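Local coordinates for protein 7,8-dihydro-6-hydroxymethylpterin pyrophosphokinase-dihydropteroate synthase (Plasmodium falciparum, PDB 6JWV) that probably catalyses two successive folate-pathway steps, pyrophosphorylation of 6-hydroxymethyl-7,8-dihydropterin by ATP and condensation of the product with 4-aminobenzoate, at residues A[602-607]-A[680-685]; A[59-64]-A[161-166]; A[482-487]-A[503-508]. The protein carries 1 engineered substitution. All coordinates share one frame; numbering follows the deposited sequence.

Along the chain contact 2 comes first, then contact 3, then contact 1. Contact 2 lies in the N-terminal kinase part, where strand 163-172 of an antiparallel sheet faces the loop that follows strand 46-57 and a dihydropterin is bound. Contacts 1 and 3 share the eight-stranded parallel barrel of the synthase part: contact 3 joins the ends of neighbouring strands 478-482 and 500-503, contact 1 pairs strands 603-604 and 684-687. Their centres are about 19 Å apart, yet both touch XTZ. The centre of contact 2 is about 32 Å from that of contact 1 and 39 Å from that of contact 3, so the two pterin sites of this bifunctional enzyme are separate.

Contact 1: A[602-607]-A[680-685]; sequences LFIGYS and KKVDLI. With XTZ (4-{[(2-amino-4-oxo-3,4,7,8-tetrahydropteridin-6-yl)methyl]amino}-N-(1,3-thiazol-2-yl)benzenesulfonamide), chain C.
Two short parallel strands of the synthase TIM barrel lie side by side here, with Phe603 paired to Leu684 and Ile604 to Ile685. The ladder alternates: Leu684 N donates to Leu602 O (2.8 Å), and Ile604 N to Leu684 O (2.9 Å). Just before the pairing begins, Leu602 N reaches Asp683 OD1 at 2.9 Å, meeting the carboxylate on its anti side, 29° out of plane; the same oxygen also forms a salt bridge with Lys386. Phe603 and Leu684 share one face, where Leu684 CB lies obliquely against the phenyl ring, 3.8 Å from Phe603 CD2. These two side chains meet others from strands 390-396 and 572-575, so this face lines the barrel interior. On the opposite face, under helix 662-680, Ile604 CG1 touches both Val682 CG1 and Ile685 CG2, each at 3.8 Å, the two methyls side by side on the neighbouring strand's side of it. Ile685 carries CG1 between its backbone N and carbonyl carbon (chi1 53°), which places CG2 at the edge of the Tyr606 ring near the ring plane, while Ile685 CD1 comes to Tyr606 OH at 3.6 Å. Lys681, with positive phi, ends that helix in a Schellman motif, and the chain turns through Val682 and Asp683 into strand 684-687. At the other end of the contact the barrel interior meets the ligand: Phe603 CE1 lies 3.4 Å from XTZ N1, and Gly605 brings its backbone carbonyl near the pterin oxygen O3. Strand 603-604 also bonds through Phe603 to Phe574, which closes the parallel barrel. A pterin bound at the strand ends of such a barrel is characteristic of the dihydropteroate synthase fold.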
loop_
_atom_site.group_PDB
_atom_site.type_symbol
_atom_site.label_atom_id
_atom_site.label_comp_id
_atom_site.label_asym_id
_atom_site.label_seq_id
_atom_site.Cartn_x
_atom_site.Cartn_y
_atom_site.Cartn_z
ATOM N N LEU A 602 -5.154 4.863 16.500
ATOM C CA LEU A 602 -5.647 5.909 15.631
ATOM C C LEU A 602 -7.134 5.761 15.279
ATOM O O LEU A 602 -7.591 4.689 14.878
ATOM C CB LEU A 602 -4.760 6.046 14.387
ATOM C CG LEU A 602 -5.128 7.108 13.338
ATOM C CD1 LEU A 602 -4.957 8.533 13.849
ATOM C CD2 LEU A 602 -4.324 6.904 12.069
ATOM N N PHE A 603 -7.868 6.863 15.428
ATOM C CA PHE A 603 -9.302 6.938 15.180
ATOM C C PHE A 603 -9.447 8.071 14.163
ATOM O O PHE A 603 -8.887 9.139 14.363
ATOM C CB PHE A 603 -9.966 7.292 16.511
ATOM C CG PHE A 603 -11.475 7.267 16.514
ATOM C CD1 PHE A 603 -12.224 8.280 15.902
ATOM C CD2 PHE A 603 -12.155 6.285 17.226
ATOM C CE1 PHE A 603 -13.621 8.285 15.960
ATOM C CE2 PHE A 603 -13.551 6.288 17.290
ATOM C CZ PHE A 603 -14.285 7.291 16.651
ATOM N N ILE A 604 -10.126 7.833 13.043
ATOM C CA ILE A 604 -10.393 8.920 12.067
ATOM C C ILE A 604 -11.846 8.894 11.580
ATOM O O ILE A 604 -12.430 7.818 11.422
ATOM C CB ILE A 604 -9.409 8.936 10.854
ATOM C CG1 ILE A 604 -9.606 7.726 9.927
ATOM C CG2 ILE A 604 -7.948 9.041 11.312
ATOM C CD1 ILE A 604 -9.023 7.918 8.544
ATOM N N GLY A 605 -12.419 10.073 11.367
ATOM C CA GLY A 605 -13.749 10.204 10.812
ATOM C C GLY A 605 -13.712 11.044 9.555
ATOM O O GLY A 605 -13.558 12.258 9.627
ATOM N N TYR A 606 -13.833 10.397 8.400
ATOM C CA TYR A 606 -13.815 11.083 7.108
ATOM C C TYR A 606 -15.215 11.144 6.509
ATOM O O TYR A 606 -15.454 11.907 5.565
ATOM C CB TYR A 606 -12.885 10.366 6.117
ATOM C CG TYR A 606 -13.176 8.878 5.968
ATOM C CD1 TYR A 606 -14.250 8.416 5.187
ATOM C CD2 TYR A 606 -12.376 7.923 6.624
ATOM C CE1 TYR A 606 -14.532 7.057 5.084
ATOM C CE2 TYR A 606 -12.637 6.559 6.504
ATOM C CZ TYR A 606 -13.712 6.131 5.732
ATOM O OH TYR A 606 -13.957 4.786 5.629
ATOM N N SER A 607 -16.124 10.338 7.068
ATOM C CA SER A 607 -17.393 10.003 6.444
ATOM C C SER A 607 -18.267 11.213 6.115
ATOM O O SER A 607 -18.699 11.963 7.009
ATOM C CB SER A 607 -18.151 9.013 7.320
ATOM O OG SER A 607 -19.332 8.551 6.695
ATOM N N LYS A 680 -3.020 1.646 5.525
ATOM C CA LYS A 680 -2.273 2.414 6.501
ATOM C C LYS A 680 -2.453 1.875 7.923
ATOM O O LYS A 680 -1.790 2.332 8.858
ATOM C CB LYS A 680 -2.626 3.886 6.401
ATOM C CG LYS A 680 -2.144 4.508 5.106
ATOM C CD LYS A 680 -0.653 4.801 5.141
ATOM C CE LYS A 680 -0.084 5.012 3.753
ATOM N NZ LYS A 680 1.321 5.471 3.905
ATOM N N LYS A 681 -3.332 0.882 8.061
ATOM C CA LYS A 681 -3.590 0.175 9.321
ATOM C C LYS A 681 -4.167 1.090 10.381
ATOM O O LYS A 681 -3.845 0.950 11.552
ATOM C CB LYS A 681 -2.331 -0.526 9.866
ATOM C CG LYS A 681 -1.600 -1.402 8.879
ATOM C CD LYS A 681 -0.406 -2.057 9.543
ATOM C CE LYS A 681 0.354 -2.933 8.557
ATOM N NZ LYS A 681 -0.589 -3.884 7.910
ATOM N N VAL A 682 -5.002 2.030 9.962
ATOM C CA VAL A 682 -5.755 2.890 10.865
ATOM C C VAL A 682 -6.547 1.960 11.782
ATOM O O VAL A 682 -7.178 1.018 11.313
ATOM C CB VAL A 682 -6.697 3.835 10.069
ATOM C CG1 VAL A 682 -7.566 4.670 10.997
ATOM C CG2 VAL A 682 -5.886 4.755 9.175
ATOM N N ASP A 683 -6.510 2.206 13.084
ATOM C CA ASP A 683 -7.158 1.290 14.019
ATOM C C ASP A 683 -8.688 1.373 14.006
ATOM O O ASP A 683 -9.356 0.347 13.961
ATOM C CB ASP A 683 -6.532 1.421 15.407
ATOM C CG ASP A 683 -5.007 1.300 15.344
ATOM O OD1 ASP A 683 -4.346 2.366 15.167
ATOM O OD2 ASP A 683 -4.468 0.144 15.384
ATOM N N LEU A 684 -9.238 2.588 14.011
ATOM C CA LEU A 684 -10.702 2.788 13.958
ATOM C C LEU A 684 -11.095 3.829 12.927
ATOM O O LEU A 684 -10.523 4.927 12.886
ATOM C CB LEU A 684 -11.277 3.147 15.342
ATOM C CG LEU A 684 -11.051 2.146 16.493
ATOM C CD1 LEU A 684 -9.846 2.570 17.321
ATOM C CD2 LEU A 684 -12.270 2.008 17.388
ATOM N N ILE A 685 -12.058 3.472 12.082
ATOM C CA ILE A 685 -12.680 4.421 11.131
ATOM C C ILE A 685 -14.140 4.647 11.490
ATOM O O ILE A 685 -14.863 3.706 11.792
ATOM C CB ILE A 685 -12.501 4.025 9.646
ATOM C CG1 ILE A 685 -12.982 2.571 9.376
ATOM C CG2 ILE A 685 -11.052 4.276 9.216
ATOM C CD1 ILE A 685 -13.069 2.214 7.910
HETATM O O3 XTZ C . -13.975 13.303 12.728
HETATM C C16 XTZ C . -14.559 13.089 13.810
HETATM N N2 XTZ C . -13.927 12.457 14.809
HETATM C C3 XTZ C . -15.962 13.529 14.033
HETATM N N4 XTZ C . -16.697 14.190 13.103
HETATM C C4 XTZ C . -17.983 14.561 13.384
HETATM C C15 XTZ C . -18.645 14.267 14.711
HETATM N N8 XTZ C . -17.791 13.559 15.655
HETATM C C2 XTZ C . -16.540 13.197 15.368
HETATM N N3 XTZ C . -15.778 12.537 16.283
HETATM C C1 XTZ C . -14.502 12.190 15.995
HETATM N N1 XTZ C . -13.761 11.545 16.917
HETATM C C5 XTZ C . -18.831 15.293 12.371
HETATM N N5 XTZ C . -18.415 16.690 12.231
HETATM C C6 XTZ C . -18.168 17.276 11.016
HETATM C C14 XTZ C . -19.036 17.006 9.949
HETATM C C13 XTZ C . -18.802 17.579 8.713
HETATM C C9 XTZ C . -17.713 18.429 8.495
HETATM C C8 XTZ C . -16.838 18.721 9.562
HETATM C C7 XTZ C . -17.069 18.146 10.820
HETATM S S1 XTZ C . -17.531 19.062 7.025
HETATM O O1 XTZ C . -17.220 18.104 6.025
HETATM O O2 XTZ C . -16.424 19.984 7.050
HETATM N N6 XTZ C . -18.922 19.781 6.593
HETATM C C10 XTZ C . -20.053 19.177 6.093
HETATM S S2 XTZ C . -21.289 20.022 5.219
HETATM C C12 XTZ C . -22.254 18.592 5.008
HETATM C C11 XTZ C . -21.567 17.543 5.635
HETATM N N7 XTZ C . -20.365 17.861 6.226
#

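Contact 2: A[59-64]-A[161-166]; sequences PEYIVL and SYFYNL. With PH2 (2-amino-6-hydroxymethyl-7,8-dihydro-3H-pteridin-4-one), chain D.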
loop_
_atom_site.group_PDB
_atom_site.type_symbol
_atom_site.label_atom_id
_atom_site.label_comp_id
_atom_site.label_asym_id
_atom_site.label_seq_id
_atom_site.Cartn_x
_atom_site.Cartn_y
_atom_site.Cartn_z
ATOM N N PRO A 59 8.585 -14.522 26.662
ATOM C CA PRO A 59 9.240 -14.851 27.941
ATOM C C PRO A 59 10.749 -14.693 27.911
ATOM O O PRO A 59 11.396 -15.064 26.923
ATOM C CB PRO A 59 8.873 -16.317 28.148
ATOM C CG PRO A 59 7.531 -16.426 27.521
ATOM C CD PRO A 59 7.620 -15.577 26.283
ATOM N N GLU A 60 11.292 -14.126 28.984
ATOM C CA GLU A 60 12.722 -13.878 29.078
ATOM C C GLU A 60 13.274 -14.450 30.383
ATOM O O GLU A 60 13.745 -13.713 31.269
ATOM C CB GLU A 60 13.037 -12.385 28.912
ATOM C CG GLU A 60 12.892 -11.875 27.487
ATOM C CD GLU A 60 13.283 -10.414 27.348
ATOM O OE1 GLU A 60 12.474 -9.533 27.745
ATOM O OE2 GLU A 60 14.400 -10.152 26.829
ATOM N N TYR A 61 13.200 -15.777 30.484
ATOM C CA TYR A 61 13.803 -16.528 31.591
ATOM C C TYR A 61 15.332 -16.582 31.489
ATOM O O TYR A 61 16.022 -16.502 32.510
ATOM C CB TYR A 61 13.221 -17.941 31.679
ATOM C CG TYR A 61 11.737 -17.991 31.967
ATOM C CD1 TYR A 61 11.241 -17.722 33.252
ATOM C CD2 TYR A 61 10.822 -18.324 30.959
ATOM C CE1 TYR A 61 9.874 -17.770 33.523
ATOM C CE2 TYR A 61 9.451 -18.375 31.216
ATOM C CZ TYR A 61 8.983 -18.094 32.498
ATOM O OH TYR A 61 7.634 -18.145 32.762
ATOM N N ILE A 62 15.854 -16.713 30.266
ATOM C CA ILE A 62 17.308 -16.731 30.042
ATOM C C ILE A 62 17.793 -15.470 29.325
ATOM O O ILE A 62 17.409 -15.183 28.188
ATOM C CB ILE A 62 17.812 -18.048 29.362
ATOM C CG1 ILE A 62 17.703 -19.237 30.325
ATOM C CG2 ILE A 62 19.270 -17.954 28.924
ATOM C CD1 ILE A 62 16.485 -20.112 30.107
ATOM N N VAL A 63 18.634 -14.731 30.044
ATOM C CA VAL A 63 19.306 -13.516 29.588
ATOM C C VAL A 63 20.771 -13.893 29.303
ATOM O O VAL A 63 21.358 -14.660 30.061
ATOM C CB VAL A 63 19.200 -12.435 30.689
ATOM C CG1 VAL A 63 20.134 -11.266 30.424
ATOM C CG2 VAL A 63 17.753 -11.974 30.846
ATOM N N LEU A 64 21.357 -13.341 28.234
ATOM C CA LEU A 64 22.675 -13.777 27.689
ATOM C C LEU A 64 22.569 -15.197 27.086
ATOM O O LEU A 64 22.782 -16.198 27.781
ATOM C CB LEU A 64 23.822 -13.710 28.731
ATOM C CG LEU A 64 24.050 -12.514 29.667
ATOM C CD1 LEU A 64 24.360 -12.985 31.085
ATOM C CD2 LEU A 64 25.153 -11.609 29.128
ATOM N N SER A 161 3.619 -19.933 27.504
ATOM C CA SER A 161 2.666 -18.807 27.552
ATOM C C SER A 161 3.325 -17.421 27.590
ATOM O O SER A 161 4.282 -17.211 28.336
ATOM C CB SER A 161 1.720 -18.988 28.747
ATOM O OG SER A 161 0.703 -18.002 28.768
ATOM N N TYR A 162 2.818 -16.507 26.758
ATOM C CA TYR A 162 3.254 -15.098 26.692
ATOM C C TYR A 162 3.055 -14.312 27.994
ATOM O O TYR A 162 2.140 -14.609 28.772
ATOM C CB TYR A 162 2.435 -14.359 25.646
ATOM C CG TYR A 162 2.866 -14.505 24.220
ATOM C CD1 TYR A 162 4.023 -13.871 23.751
ATOM C CD2 TYR A 162 2.072 -15.218 23.310
ATOM C CE1 TYR A 162 4.407 -13.987 22.423
ATOM C CE2 TYR A 162 2.444 -15.336 21.979
ATOM C CZ TYR A 162 3.610 -14.720 21.546
ATOM O OH TYR A 162 3.981 -14.836 20.233
ATOM N N PHE A 163 3.892 -13.294 28.201
ATOM C CA PHE A 163 3.684 -12.323 29.278
ATOM C C PHE A 163 2.933 -11.084 28.795
ATOM O O PHE A 163 3.057 -10.663 27.631
ATOM C CB PHE A 163 5.000 -11.919 29.936
ATOM C CG PHE A 163 5.621 -13.004 30.761
ATOM C CD1 PHE A 163 6.458 -13.963 30.172
ATOM C CD2 PHE A 163 5.360 -13.088 32.128
ATOM C CE1 PHE A 163 7.030 -14.972 30.935
ATOM C CE2 PHE A 163 5.920 -14.101 32.895
ATOM C CZ PHE A 163 6.759 -15.038 32.297
ATOM N N TYR A 164 2.133 -10.533 29.697
ATOM C CA TYR A 164 1.402 -9.311 29.438
ATOM C C TYR A 164 1.919 -8.273 30.391
ATOM O O TYR A 164 1.632 -8.335 31.588
ATOM C CB TYR A 164 -0.125 -9.556 29.465
ATOM C CG TYR A 164 -0.447 -10.439 28.292
ATOM C CD1 TYR A 164 -0.343 -11.845 28.400
ATOM C CD2 TYR A 164 -0.714 -9.882 27.029
ATOM C CE1 TYR A 164 -0.553 -12.666 27.300
ATOM C CE2 TYR A 164 -0.938 -10.700 25.927
ATOM C CZ TYR A 164 -0.847 -12.089 26.066
ATOM O OH TYR A 164 -1.051 -12.908 24.981
ATOM N N ASN A 165 2.738 -7.365 29.845
ATOM C CA ASN A 165 3.534 -6.410 30.634
ATOM C C ASN A 165 3.064 -4.966 30.550
ATOM O O ASN A 165 2.480 -4.547 29.548
ATOM C CB ASN A 165 5.008 -6.480 30.225
ATOM C CG ASN A 165 5.735 -7.655 30.849
ATOM O OD1 ASN A 165 6.281 -8.509 30.141
ATOM N ND2 ASN A 165 5.743 -7.714 32.180
ATOM N N LEU A 166 3.362 -4.211 31.606
ATOM C CA LEU A 166 2.958 -2.812 31.761
ATOM C C LEU A 166 3.831 -2.143 32.811
ATOM O O LEU A 166 4.081 -2.737 33.864
ATOM C CB LEU A 166 1.489 -2.759 32.212
ATOM C CG LEU A 166 0.855 -1.462 32.729
ATOM C CD1 LEU A 166 0.673 -0.450 31.610
ATOM C CD2 LEU A 166 -0.474 -1.772 33.396
HETATM N N1 PH2 D . 8.920 -12.197 34.224
HETATM C C2 PH2 D . 9.676 -13.259 34.639
HETATM C C3 PH2 D . 10.422 -14.137 33.651
HETATM N N4 PH2 D . 10.241 -13.728 32.254
HETATM N N5 PH2 D . 9.334 -12.360 30.588
HETATM C C6 PH2 D . 8.572 -11.304 30.205
HETATM N N6 PH2 D . 8.466 -11.023 28.891
HETATM N N7 PH2 D . 7.915 -10.532 31.089
HETATM C C8 PH2 D . 7.969 -10.744 32.412
HETATM O O8 PH2 D . 7.342 -9.987 33.177
HETATM C C9 PH2 D . 8.786 -11.882 32.920
HETATM C C10 PH2 D . 9.482 -12.690 31.892
HETATM C C11 PH2 D . 9.824 -13.620 36.113
HETATM O O4 PH2 D . 8.977 -12.841 36.973
#
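Phe163 turns the rim of its ring to Pro59 and Tyr61 and one broad face to the bound dihydropterin PH2. Its CE1 touches Pro59 CB at 3.6 Å, and both Pro59 CB and the Tyr61 phenol end lie near the plane of the phenyl ring. With Tyr61 it forms an offset edge-to-face pair, the edge of Phe163 directed at the tyrosine face, centroids 5.8 Å apart and planes at 63°. The pterin lies over one face of Phe163, with PH2 C10 3.4 Å above the ring plane and displaced toward its rim. Tyr61 offers one face to the reduced ring of the pterin, its CE1 being 3.7 Å from PH2 C3. The polar edges of the ligand are read separately: Glu60 N donates to PH2 N5 (3.1 Å), and Asn165 ND2 to PH2 O8 (3.0 Å), while Asn165 OD1, whose position is less sure, accepts from PH2 N7. Further out, Asn165 ND2 also bonds Leu22 O in the neighbouring strand, and the Glu60 carboxylate takes the backbone N of Tyr327 and of Ser328, fixing the loop. Donors and acceptors matched to N5, N7 and O8, together with the ring of Phe163 over one face, imply recognition of the pterin pattern by hydrogen bonding and shape.

Contact 3: A[482-487]-A[503-508]; sequences DTINYN and DISACT. With XTZ (4-{[(2-amino-4-oxo-3,4,7,8-tetrahydropteridin-6-yl)methyl]amino}-N-(1,3-thiazol-2-yl)benzenesulfonamide), chain C.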
loop_
_atom_site.group_PDB
_atom_site.type_symbol
_atom_site.label_atom_id
_atom_site.label_comp_id
_atom_site.label_asym_id
_atom_site.label_seq_id
_atom_site.Cartn_x
_atom_site.Cartn_y
_atom_site.Cartn_z
ATOM N N ASP A 482 -20.242 10.402 21.801
ATOM C CA ASP A 482 -19.690 11.648 21.276
ATOM C C ASP A 482 -20.278 12.802 22.090
ATOM O O ASP A 482 -21.378 13.257 21.846
ATOM C CB ASP A 482 -20.059 11.765 19.799
ATOM C CG ASP A 482 -19.389 12.924 19.089
ATOM O OD1 ASP A 482 -19.046 13.959 19.703
ATOM O OD2 ASP A 482 -19.231 12.824 17.860
ATOM N N THR A 483 -19.533 13.252 23.083
ATOM C CA THR A 483 -19.990 14.298 23.993
ATOM C C THR A 483 -18.821 15.043 24.571
ATOM O O THR A 483 -17.725 14.481 24.683
ATOM C CB THR A 483 -20.879 13.774 25.149
ATOM O OG1 THR A 483 -21.237 14.881 25.982
ATOM C CG2 THR A 483 -20.192 12.719 26.007
ATOM N N ILE A 484 -19.061 16.308 24.922
ATOM C CA ILE A 484 -18.082 17.114 25.701
ATOM C C ILE A 484 -18.671 17.566 27.031
ATOM O O ILE A 484 -18.042 18.335 27.759
ATOM C CB ILE A 484 -17.530 18.332 24.922
ATOM C CG1 ILE A 484 -18.644 19.353 24.626
ATOM C CG2 ILE A 484 -16.804 17.856 23.673
ATOM C CD1 ILE A 484 -18.170 20.713 24.176
ATOM N N ASN A 485 -19.880 17.086 27.320
ATOM C CA ASN A 485 -20.646 17.515 28.483
ATOM C C ASN A 485 -20.412 16.509 29.573
ATOM O O ASN A 485 -20.842 15.355 29.463
ATOM C CB ASN A 485 -22.154 17.609 28.164
ATOM C CG ASN A 485 -22.940 18.451 29.179
ATOM O OD1 ASN A 485 -22.395 18.927 30.194
ATOM N ND2 ASN A 485 -24.238 18.642 28.910
ATOM N N TYR A 486 -19.705 16.959 30.607
ATOM C CA TYR A 486 -19.577 16.261 31.878
ATOM C C TYR A 486 -20.905 15.614 32.307
ATOM O O TYR A 486 -20.944 14.404 32.548
ATOM C CB TYR A 486 -19.077 17.239 32.947
ATOM C CG TYR A 486 -18.768 16.627 34.302
ATOM C CD1 TYR A 486 -19.792 16.245 35.181
ATOM C CD2 TYR A 486 -17.449 16.461 34.725
ATOM C CE1 TYR A 486 -19.505 15.695 36.426
ATOM C CE2 TYR A 486 -17.156 15.928 35.976
ATOM C CZ TYR A 486 -18.188 15.545 36.812
ATOM O OH TYR A 486 -17.899 15.012 38.038
ATOM N N ASN A 487 -21.978 16.410 32.360
ATOM C CA ASN A 487 -23.264 15.952 32.888
ATOM C C ASN A 487 -23.798 14.723 32.151
ATOM O O ASN A 487 -24.227 13.756 32.786
ATOM C CB ASN A 487 -24.305 17.088 32.919
ATOM C CG ASN A 487 -24.141 18.018 34.124
ATOM O OD1 ASN A 487 -23.468 17.689 35.098
ATOM N ND2 ASN A 487 -24.770 19.185 34.058
ATOM N N ASP A 503 -14.425 12.579 22.857
ATOM C CA ASP A 503 -14.358 14.000 23.213
ATOM C C ASP A 503 -13.676 14.788 22.098
ATOM O O ASP A 503 -12.448 14.726 21.926
ATOM C CB ASP A 503 -13.619 14.193 24.544
ATOM C CG ASP A 503 -13.822 15.602 25.145
ATOM O OD1 ASP A 503 -13.644 16.640 24.438
ATOM O OD2 ASP A 503 -14.140 15.667 26.358
ATOM N N ILE A 504 -14.474 15.546 21.354
ATOM C CA ILE A 504 -13.956 16.300 20.216
ATOM C C ILE A 504 -13.086 17.507 20.596
ATOM O O ILE A 504 -12.414 18.072 19.736
ATOM C CB ILE A 504 -15.061 16.673 19.194
ATOM C CG1 ILE A 504 -16.198 17.470 19.857
ATOM C CG2 ILE A 504 -15.562 15.420 18.472
ATOM C CD1 ILE A 504 -16.986 18.338 18.899
ATOM N N SER A 505 -13.079 17.886 21.877
ATOM C CA SER A 505 -12.243 18.983 22.364
ATOM C C SER A 505 -10.963 18.449 23.016
ATOM O O SER A 505 -10.132 19.218 23.525
ATOM C CB SER A 505 -13.026 19.853 23.345
ATOM O OG SER A 505 -13.096 19.259 24.636
ATOM N N ALA A 506 -10.820 17.121 22.986
ATOM C CA ALA A 506 -9.707 16.406 23.603
ATOM C C ALA A 506 -9.638 16.730 25.101
ATOM O O ALA A 506 -8.572 17.008 25.664
ATOM C CB ALA A 506 -8.386 16.679 22.866
ATOM N N CYS A 507 -10.811 16.699 25.729
ATOM C CA CYS A 507 -11.009 17.007 27.159
ATOM C C CYS A 507 -10.493 18.393 27.593
ATOM O O CYS A 507 -10.201 18.577 28.767
ATOM C CB CYS A 507 -10.454 15.874 28.063
ATOM S SG CYS A 507 -10.969 14.194 27.564
ATOM N N THR A 508 -10.371 19.348 26.656
ATOM C CA THR A 508 -9.988 20.741 26.972
ATOM C C THR A 508 -11.203 21.589 27.350
ATOM O O THR A 508 -11.049 22.666 27.954
ATOM C CB THR A 508 -9.302 21.513 25.824
ATOM O OG1 THR A 508 -10.190 21.635 24.700
ATOM C CG2 THR A 508 -7.994 20.882 25.415
HETATM O O3 XTZ C . -13.975 13.303 12.728
HETATM C C16 XTZ C . -14.559 13.089 13.810
HETATM N N2 XTZ C . -13.927 12.457 14.809
HETATM C C3 XTZ C . -15.962 13.529 14.033
HETATM N N4 XTZ C . -16.697 14.190 13.103
HETATM C C4 XTZ C . -17.983 14.561 13.384
HETATM C C15 XTZ C . -18.645 14.267 14.711
HETATM N N8 XTZ C . -17.791 13.559 15.655
HETATM C C2 XTZ C . -16.540 13.197 15.368
HETATM N N3 XTZ C . -15.778 12.537 16.283
HETATM C C1 XTZ C . -14.502 12.190 15.995
HETATM N N1 XTZ C . -13.761 11.545 16.917
HETATM C C5 XTZ C . -18.831 15.293 12.371
HETATM N N5 XTZ C . -18.415 16.690 12.231
HETATM C C6 XTZ C . -18.168 17.276 11.016
HETATM C C14 XTZ C . -19.036 17.006 9.949
HETATM C C13 XTZ C . -18.802 17.579 8.713
HETATM C C9 XTZ C . -17.713 18.429 8.495
HETATM C C8 XTZ C . -16.838 18.721 9.562
HETATM C C7 XTZ C . -17.069 18.146 10.820
HETATM S S1 XTZ C . -17.531 19.062 7.025
HETATM O O1 XTZ C . -17.220 18.104 6.025
HETATM O O2 XTZ C . -16.424 19.984 7.050
HETATM N N6 XTZ C . -18.922 19.781 6.593
HETATM C C10 XTZ C . -20.053 19.177 6.093
HETATM S S2 XTZ C . -21.289 20.022 5.219
HETATM C C12 XTZ C . -22.254 18.592 5.008
HETATM C C11 XTZ C . -21.567 17.543 5.635
HETATM N N7 XTZ C . -20.365 17.861 6.226
HETATM O O HOH W 1 -17.482 15.213 21.727
#
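Ile484 lays its CG2 methyl across the Asp503 side chain at about a right angle, 3.5 Å from Asp503 OD1, and the same methyl meets Ile504 CG1 obliquely at 3.9 Å. With CG1 of Ile484 held between backbone N and carbonyl carbon (chi1 65°), CG2 is the branch that faces the turn. Asp503 OD1 gathers three donors: Ser505 N nearly along the C-O axis, Ser505 OG at 2.7 Å on the syn lone pair, and Cys507 N from above the carboxylate plane. The bond from Ser505 N makes an Asx turn, and the three together fix the rotation of the carboxylate. Asp482 and Ile504 also cross obliquely, and each meets XTZ: Asp482 OD2 accepts from XTZ N8 (2.7 Å, 163° at the hydrogen), while Ile504 CG2 lies 3.6 Å from XTZ N3. A water bridges the pair, donating to Asp482 OD1 (2.8 Å) and accepting from Ile504 N. Strands 478-482 and 500-503 are neighbours in the parallel barrel, and this contact continues them past their last residues. Thr483 OG1, in an ST turn, and Asn485, the N-cap, lead into helix 486-494; the 503-508 turns meet strand 525-529 and helix 547-564, where Ala506 and Thr508 touch Tyr554.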